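Local coordinates for protein elongation factor G (Thermus thermophilus, PDB 2DY1) that probably acts as a GTP-hydrolysing elongation factor in translation, here with guanosine triphosphate and a magnesium ion bound, at residues 120-124 and 125-129; 143-146 and 147-151; 263-266 and 267-270; 366-370 and 371-375. All coordinates share one frame; numbering follows the deposited sequence.

Contact 1 (120-124 and 125-129)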
# COMPACT_ATOMS: atom_id res chain seq x y z
N THR A 120 10.54 4.83 -6.97
CA THR A 120 9.60 4.86 -8.09
C THR A 120 8.37 5.73 -7.79
O THR A 120 7.93 6.49 -8.64
CB THR A 120 9.13 3.43 -8.44
OG1 THR A 120 10.25 2.67 -8.91
CG2 THR A 120 8.06 3.47 -9.52
N VAL A 121 7.84 5.60 -6.58
CA VAL A 121 6.67 6.41 -6.20
C VAL A 121 7.08 7.88 -6.22
O VAL A 121 6.35 8.73 -6.75
CB VAL A 121 6.17 6.02 -4.80
CG1 VAL A 121 5.05 6.98 -4.34
CG2 VAL A 121 5.66 4.58 -4.84
N ALA A 122 8.26 8.18 -5.68
CA ALA A 122 8.73 9.56 -5.66
C ALA A 122 8.84 10.09 -7.09
O ALA A 122 8.45 11.22 -7.37
CB ALA A 122 10.09 9.65 -4.95
N GLU A 123 9.40 9.26 -7.98
CA GLU A 123 9.57 9.64 -9.38
C GLU A 123 8.22 9.96 -10.03
O GLU A 123 8.08 10.99 -10.70
CB GLU A 123 10.30 8.52 -10.12
CG GLU A 123 11.06 8.96 -11.36
CD GLU A 123 12.16 7.98 -11.75
OE1 GLU A 123 11.84 6.80 -12.01
OE2 GLU A 123 13.34 8.39 -11.77
N ARG A 124 7.23 9.10 -9.82
CA ARG A 124 5.90 9.30 -10.40
C ARG A 124 5.23 10.56 -9.88
O ARG A 124 4.44 11.18 -10.58
CB ARG A 124 5.00 8.08 -10.17
CG ARG A 124 5.47 6.82 -10.89
CD ARG A 124 4.33 5.82 -11.11
NE ARG A 124 3.72 5.38 -9.85
CZ ARG A 124 3.75 4.12 -9.41
NH1 ARG A 124 4.35 3.18 -10.12
NH2 ARG A 124 3.17 3.81 -8.26
N LEU A 125 5.55 10.94 -8.64
CA LEU A 125 5.00 12.16 -8.05
C LEU A 125 5.78 13.39 -8.51
O LEU A 125 5.39 14.51 -8.22
CB LEU A 125 5.04 12.09 -6.52
CG LEU A 125 3.95 11.22 -5.90
CD1 LEU A 125 4.31 10.91 -4.47
CD2 LEU A 125 2.59 11.92 -5.95
N GLY A 126 6.88 13.16 -9.23
CA GLY A 126 7.70 14.26 -9.72
C GLY A 126 8.56 14.88 -8.65
O GLY A 126 8.94 16.06 -8.74
N LEU A 127 8.90 14.09 -7.64
CA LEU A 127 9.70 14.59 -6.54
C LEU A 127 11.20 14.49 -6.64
O LEU A 127 11.72 13.49 -7.08
CB LEU A 127 9.33 13.84 -5.24
CG LEU A 127 7.88 13.88 -4.76
CD1 LEU A 127 7.81 13.18 -3.38
CD2 LEU A 127 7.38 15.31 -4.67
N PRO A 128 11.91 15.55 -6.20
CA PRO A 128 13.37 15.55 -6.20
C PRO A 128 13.74 14.45 -5.19
O PRO A 128 12.97 14.15 -4.26
CB PRO A 128 13.72 16.91 -5.63
CG PRO A 128 12.59 17.78 -6.18
CD PRO A 128 11.38 16.91 -5.95
N ARG A 129 14.92 13.86 -5.36
CA ARG A 129 15.38 12.81 -4.46
C ARG A 129 16.83 13.05 -4.05
O ARG A 129 17.64 13.53 -4.84
CB ARG A 129 15.30 11.43 -5.14
CG ARG A 129 13.92 10.75 -5.07
CD ARG A 129 13.61 10.10 -6.41
NE ARG A 129 13.28 11.18 -7.36
CZ ARG A 129 13.43 11.09 -8.67
NH1 ARG A 129 13.90 9.97 -9.22
NH2 ARG A 129 13.11 12.13 -9.43
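Ala122 and Glu123 give their carbonyl oxygens to the amides that follow in a Schellman motif at the C-terminal end of helix 113-124. Gly126, with positive phi, turns the chain; its N reaches Glu123 O at 2.9 Å, from above the carbonyl plane, while Leu127 N makes a straighter bond to Ala122 O, also 2.9 Å. The packed side faces helix 88-97: Val121 and Leu125 run alongside each other in the same direction, CG1 to CD1 4.0 Å, and both rest on Leu95. Ala122 CB presses on Arg129 CD at 3.8 Å. Toward solvent the hold is looser. Glu123, its CG anti to the backbone N (chi1 -155°), extends to a salt bridge whose hydrogen bond is weak, OE2 to Arg129 NH1 3.1 Å, the carboxylate and guanidinium planes 84° apart. Trp119 adds a cation-pi contact to Arg129. A methionine at Arg129 would probably leave the Glu123 carboxylate without its counter-charge and the Leu127 carbonyl without two donors, freeing the turn to shift. Those donors grip side-on within the guanidinium plane: Arg129 NE at 2.8 Å and NH2 at 3.1 Å, both to Leu127 O.

Contact 2 (143-146 and 147-151); sequences YALL and EDLRS
Leu145 and Leu149 make the main apolar contact, one turn apart on the buried side of helix 142-153. Leu149 CD1 comes to 4.0 Å from Leu145 CG, and Leu149 CG lies equally close to Leu145 CD1, the two branched ends meeting at a slant. Their first torsions differ: Leu145 carries CG anti to the backbone N (chi1 174°), which tips its branch forward along the helix, whereas Leu149 has CG beside its own N (chi1 -71°), leaning back to meet it. Leu146 joins more loosely, CD2 to Leu149 CD1 4.4 Å, and otherwise packs on Pro158 and Leu161 of strand 156-165. A serine in place of Leu149 would probably open a gap beside Leu145 and set its branch free to turn.

The hydrogen bonds across the contact are those of the helix backbone. Glu147 N to Tyr143 O is the longest at 3.2 Å, and Leu149 N to Leu145 O the shortest at 2.8 Å. Between them in length are Asp148 N to Ala144 O and Arg150 N to Leu146 O.

The charged groups lie on the exposed side. The Asp148 carboxylate folds back toward Ala144 O, OD1 at 3.4 Å, but both are acceptors and no bond results. At the helix start, Tyr143 meets Arg200 in a cation-pi contact.

The chemistry is that of an amphipathic helix: leucines line the buried side, Leu146 reaching strand 156-165, the backbone bonds satisfy its buried amides, and the acidic groups of Glu147 and Asp148 remain on the solvent side.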
# COMPACT_ATOMS: atom_id res chain seq x y z
N TYR A 143 32.74 3.49 -1.89
CA TYR A 143 33.03 3.80 -3.28
C TYR A 143 32.33 2.86 -4.24
O TYR A 143 31.84 3.30 -5.28
CB TYR A 143 34.54 3.84 -3.48
CG TYR A 143 35.14 4.96 -2.67
CD1 TYR A 143 35.56 4.75 -1.35
CD2 TYR A 143 35.18 6.25 -3.18
CE1 TYR A 143 36.00 5.82 -0.55
CE2 TYR A 143 35.61 7.32 -2.41
CZ TYR A 143 36.02 7.10 -1.09
OH TYR A 143 36.45 8.17 -0.34
N ALA A 144 32.26 1.57 -3.90
CA ALA A 144 31.57 0.62 -4.74
C ALA A 144 30.07 0.95 -4.68
O ALA A 144 29.36 0.79 -5.67
CB ALA A 144 31.82 -0.81 -4.26
N LEU A 145 29.60 1.39 -3.51
CA LEU A 145 28.19 1.75 -3.36
C LEU A 145 27.86 2.92 -4.28
O LEU A 145 26.84 2.90 -4.95
CB LEU A 145 27.88 2.12 -1.91
CG LEU A 145 26.45 2.64 -1.69
CD1 LEU A 145 25.42 1.59 -2.08
CD2 LEU A 145 26.29 3.03 -0.23
N LEU A 146 28.73 3.93 -4.34
CA LEU A 146 28.47 5.05 -5.25
C LEU A 146 28.34 4.55 -6.70
O LEU A 146 27.47 5.02 -7.45
CB LEU A 146 29.58 6.10 -5.17
CG LEU A 146 29.68 6.92 -3.89
CD1 LEU A 146 30.79 7.97 -4.04
CD2 LEU A 146 28.34 7.61 -3.63
N GLU A 147 29.21 3.62 -7.11
CA GLU A 147 29.11 3.10 -8.48
C GLU A 147 27.79 2.36 -8.67
O GLU A 147 27.15 2.47 -9.72
CB GLU A 147 30.28 2.15 -8.78
CG GLU A 147 31.63 2.82 -8.74
CD GLU A 147 32.74 1.92 -9.25
OE1 GLU A 147 33.93 2.24 -9.01
OE2 GLU A 147 32.43 0.89 -9.89
N ASP A 148 27.38 1.61 -7.67
CA ASP A 148 26.13 0.86 -7.75
C ASP A 148 24.95 1.82 -7.81
O ASP A 148 23.98 1.58 -8.52
CB ASP A 148 25.96 -0.07 -6.55
CG ASP A 148 26.95 -1.22 -6.56
OD1 ASP A 148 27.62 -1.46 -7.59
OD2 ASP A 148 27.04 -1.90 -5.51
N LEU A 149 25.02 2.91 -7.04
CA LEU A 149 23.94 3.90 -7.04
C LEU A 149 23.86 4.55 -8.42
O LEU A 149 22.77 4.77 -8.93
CB LEU A 149 24.19 4.96 -5.98
CG LEU A 149 24.01 4.48 -4.54
CD1 LEU A 149 24.43 5.58 -3.58
CD2 LEU A 149 22.55 4.08 -4.31
N ARG A 150 25.01 4.85 -9.01
CA ARG A 150 25.01 5.46 -10.34
C ARG A 150 24.39 4.50 -11.36
O ARG A 150 23.61 4.91 -12.23
CB ARG A 150 26.44 5.83 -10.74
CG ARG A 150 26.51 6.59 -12.07
CD ARG A 150 27.92 7.12 -12.33
NE ARG A 150 28.35 8.11 -11.34
CZ ARG A 150 27.79 9.31 -11.19
NH1 ARG A 150 26.76 9.68 -11.95
NH2 ARG A 150 28.26 10.15 -10.27
N SER A 151 24.74 3.22 -11.25
CA SER A 151 24.23 2.21 -12.17
C SER A 151 22.72 2.02 -12.07
O SER A 151 22.05 1.80 -13.07
CB SER A 151 24.89 0.85 -11.90
OG SER A 151 26.27 0.87 -12.18

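Contact 3 (263-266 and 267-270)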
# COMPACT_ATOMS: atom_id res chain seq x y z
N PRO A 263 24.98 18.31 9.43
CA PRO A 263 25.37 18.62 8.04
C PRO A 263 24.28 18.11 7.05
O PRO A 263 24.04 18.72 6.01
CB PRO A 263 26.68 17.87 7.87
CG PRO A 263 27.31 18.04 9.22
CD PRO A 263 26.14 17.78 10.18
N LEU A 264 23.63 16.99 7.38
CA LEU A 264 22.56 16.46 6.53
C LEU A 264 21.39 17.44 6.52
O LEU A 264 20.78 17.69 5.48
CB LEU A 264 22.07 15.09 7.05
CG LEU A 264 20.80 14.55 6.41
CD1 LEU A 264 21.06 14.25 4.94
CD2 LEU A 264 20.35 13.27 7.12
N LEU A 265 21.07 18.00 7.69
CA LEU A 265 19.98 18.95 7.77
C LEU A 265 20.29 20.21 6.93
O LEU A 265 19.41 20.72 6.22
CB LEU A 265 19.71 19.30 9.23
CG LEU A 265 18.46 20.14 9.54
CD1 LEU A 265 17.22 19.49 8.93
CD2 LEU A 265 18.33 20.24 11.06
N GLU A 266 21.53 20.67 7.01
CA GLU A 266 21.94 21.85 6.25
C GLU A 266 21.85 21.53 4.75
O GLU A 266 21.41 22.37 3.95
CB GLU A 266 23.36 22.26 6.64
CG GLU A 266 23.45 22.73 8.10
CD GLU A 266 24.87 23.01 8.57
OE1 GLU A 266 25.78 22.23 8.22
OE2 GLU A 266 25.08 24.01 9.29
N LEU A 267 22.25 20.32 4.37
CA LEU A 267 22.18 19.92 2.97
C LEU A 267 20.72 19.84 2.49
O LEU A 267 20.43 20.16 1.34
CB LEU A 267 22.91 18.59 2.75
CG LEU A 267 22.92 18.01 1.34
CD1 LEU A 267 23.62 18.96 0.38
CD2 LEU A 267 23.63 16.66 1.36
N ILE A 268 19.81 19.40 3.36
CA ILE A 268 18.40 19.34 2.99
C ILE A 268 17.93 20.76 2.63
O ILE A 268 17.27 20.96 1.60
CB ILE A 268 17.56 18.78 4.16
CG1 ILE A 268 17.73 17.26 4.20
CG2 ILE A 268 16.09 19.17 4.01
CD1 ILE A 268 17.26 16.60 5.52
N LEU A 269 18.29 21.73 3.46
CA LEU A 269 17.90 23.12 3.21
C LEU A 269 18.54 23.64 1.93
O LEU A 269 17.89 24.29 1.11
CB LEU A 269 18.30 24.00 4.40
CG LEU A 269 17.45 23.69 5.64
CD1 LEU A 269 18.19 24.17 6.88
CD2 LEU A 269 16.06 24.36 5.51
N GLU A 270 19.81 23.32 1.72
CA GLU A 270 20.50 23.80 0.53
C GLU A 270 20.07 23.17 -0.79
O GLU A 270 19.98 23.84 -1.82
CB GLU A 270 22.00 23.58 0.72
CG GLU A 270 22.82 23.83 -0.53
CD GLU A 270 24.29 23.48 -0.33
OE1 GLU A 270 24.59 22.70 0.61
OE2 GLU A 270 25.13 23.97 -1.12
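Leu264 and Ile268 are joined twice, by backbone and by side chain. Ile268 N donates to Leu264 O at 2.9 Å, and beside it Ile268 CD1 comes to 4.2 Å from Leu264 CG. Ile268 holds CG1 beside its backbone N (chi1 -78°), which lays that branch back over the Leu264 carbonyl. The neighbouring amides are satisfied in the same i to i+4 manner: Leu267 N by Pro263 O at 2.9 Å, Leu269 N by Leu265 O at 3.1 Å, and Glu270 N by Glu266 O at 2.9 Å. Thus all four carbonyls of 263-266 have a donor within the helix. Further along, Leu269 O accepts from Arg10 NH2 and Glu270 O from His239 ND1, so side chains from elsewhere serve oxygens near the helix end. The Glu266 carboxylate has a long, weak ion pair with Arg72. The apolar side chains need no such partners: Leu265, Ile268 and Leu269 press on Val76 of strand 74-80, Leu267 on Met130 of strand 129-134, and Leu264 on Leu25 of helix 22-32. A regular helix packed by leucine and isoleucine on the central sheet, beside the helix that follows the P-loop, is typical of the P-loop GTPase fold.

Contact 4 (366-370 and 371-375); sequences EKPES and EEVPF
Lys367 and Glu372 meet through a bound water, which donates to Lys367 O at 2.8 Å and to Glu372 OE1 at 2.6 Å; the ammonium end of Lys367 turns elsewhere, to a salt bridge with Glu319. Next, Pro368 meets Val373 CG2 through its CB, at 3.7 Å, and CG, the two side chains meeting at an angle. Both also touch Val361 of strand 361-363, so this small apolar pair anchors the loop to the beta-barrel domain 2 common to translational GTPases.

Glu369 is bonded through both its backbone polar atoms. Its N donates to Glu372 OE1 at 2.9 Å, on the anti side of the carboxylate and 21° out of its plane; with the water, two donors grip that oxygen. Glu372 reaches it by an extended chain with CG beside the backbone N (chi1 -59°). In return Glu372 N binds Glu369 O, from above the carbonyl plane, closing the first of two overlapping type I beta turns. The Glu369 carboxylate runs alongside that of Glu371, the planes 43° apart and OE1 to OE1 4.0 Å. A second water donates to both these oxygens and probably eases their repulsion.

Ser370 contributes its carbonyl to the second turn. Val373 N reaches Ser370 O only weakly, at 3.5 Å, and a third water donates to Ser370 O and to Val373 O, at 2.7 Å each, so that one water bridges the two acceptors.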
# COMPACT_ATOMS: atom_id res chain seq x y z
N GLU A 366 -10.89 29.21 -5.41
CA GLU A 366 -11.33 28.24 -6.41
C GLU A 366 -10.86 26.83 -6.05
O GLU A 366 -9.69 26.63 -5.75
CB GLU A 366 -10.78 28.64 -7.79
CG GLU A 366 -11.23 27.77 -8.94
CD GLU A 366 -12.70 27.91 -9.28
OE1 GLU A 366 -13.32 26.90 -9.69
OE2 GLU A 366 -13.23 29.03 -9.17
N LYS A 367 -11.78 25.87 -6.08
CA LYS A 367 -11.43 24.49 -5.75
C LYS A 367 -10.42 23.93 -6.74
O LYS A 367 -10.47 24.22 -7.93
CB LYS A 367 -12.68 23.60 -5.74
CG LYS A 367 -12.42 22.20 -5.18
CD LYS A 367 -13.68 21.36 -5.09
CE LYS A 367 -14.06 20.80 -6.43
NZ LYS A 367 -15.23 19.90 -6.30
N PRO A 368 -9.45 23.13 -6.25
CA PRO A 368 -8.46 22.56 -7.17
C PRO A 368 -9.04 21.43 -8.00
O PRO A 368 -10.00 20.77 -7.60
CB PRO A 368 -7.37 22.04 -6.23
CG PRO A 368 -8.15 21.66 -5.01
CD PRO A 368 -9.08 22.85 -4.85
N GLU A 369 -8.45 21.24 -9.18
CA GLU A 369 -8.82 20.15 -10.07
C GLU A 369 -7.76 19.07 -9.81
O GLU A 369 -6.78 19.34 -9.12
CB GLU A 369 -8.81 20.64 -11.52
CG GLU A 369 -9.93 21.66 -11.74
CD GLU A 369 -10.05 22.17 -13.18
OE1 GLU A 369 -9.22 21.81 -14.04
OE2 GLU A 369 -11.00 22.94 -13.42
N SER A 370 -7.93 17.87 -10.36
CA SER A 370 -7.00 16.79 -10.08
C SER A 370 -5.52 17.03 -10.38
O SER A 370 -4.68 16.52 -9.66
CB SER A 370 -7.45 15.50 -10.79
OG SER A 370 -7.29 15.60 -12.20
N GLU A 371 -5.21 17.82 -11.41
CA GLU A 371 -3.81 18.08 -11.75
C GLU A 371 -3.07 18.94 -10.73
O GLU A 371 -1.85 18.95 -10.70
CB GLU A 371 -3.71 18.77 -13.12
CG GLU A 371 -4.38 18.01 -14.25
CD GLU A 371 -5.81 18.43 -14.46
OE1 GLU A 371 -6.39 19.09 -13.58
OE2 GLU A 371 -6.37 18.07 -15.52
N GLU A 372 -3.82 19.66 -9.90
CA GLU A 372 -3.22 20.57 -8.93
C GLU A 372 -2.88 19.97 -7.57
O GLU A 372 -2.17 20.59 -6.79
CB GLU A 372 -4.15 21.76 -8.74
CG GLU A 372 -4.41 22.52 -10.04
CD GLU A 372 -5.44 23.62 -9.90
OE1 GLU A 372 -6.65 23.33 -9.94
OE2 GLU A 372 -5.03 24.80 -9.73
N VAL A 373 -3.36 18.76 -7.32
CA VAL A 373 -3.16 18.10 -6.02
C VAL A 373 -2.33 16.82 -6.13
O VAL A 373 -2.70 15.92 -6.87
CB VAL A 373 -4.54 17.70 -5.44
CG1 VAL A 373 -4.38 17.18 -4.00
CG2 VAL A 373 -5.48 18.89 -5.48
N PRO A 374 -1.21 16.71 -5.39
CA PRO A 374 -0.41 15.48 -5.47
C PRO A 374 -1.27 14.27 -5.14
O PRO A 374 -2.12 14.31 -4.24
CB PRO A 374 0.68 15.70 -4.42
CG PRO A 374 0.81 17.21 -4.36
CD PRO A 374 -0.62 17.68 -4.45
N PHE A 375 -1.08 13.17 -5.86
CA PHE A 375 -1.87 11.99 -5.60
C PHE A 375 -1.09 10.74 -5.93
O PHE A 375 -0.53 10.61 -7.02
CB PHE A 375 -3.15 12.00 -6.46
CG PHE A 375 -4.12 10.90 -6.11
CD1 PHE A 375 -5.04 11.09 -5.10
CD2 PHE A 375 -4.04 9.66 -6.74
CE1 PHE A 375 -5.89 10.05 -4.70
CE2 PHE A 375 -4.89 8.61 -6.34
CZ PHE A 375 -5.80 8.81 -5.33
O HOH W 1 -8.52 25.11 -9.74
O HOH W 2 -6.33 21.85 -13.80
O HOH W 3 -5.05 14.82 -7.63

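Contacts 1, 2 and 3 belong to the GTP-binding domain and stand roughly equally far apart, with centres about 20 Å between contacts 1 and 2, 19 Å between 1 and 3, and 22 Å between 2 and 3; none touches another. Contacts 2 and 3 come nearest the nucleotide: the Leu145 side chain lies about 12 Å from GTP and that of Leu264 about 11 Å, so neither touches the nucleotide. Contact 4 lies away from the GTP and magnesium sites; its nearest atoms are about 24 Å from those of contact 2, yet it packs against contact 1, centres about 17 Å apart, Leu125 CD2 to Phe375 O 3.6 Å. There the end of helix 113-124 meets the loop that follows strand 361-363.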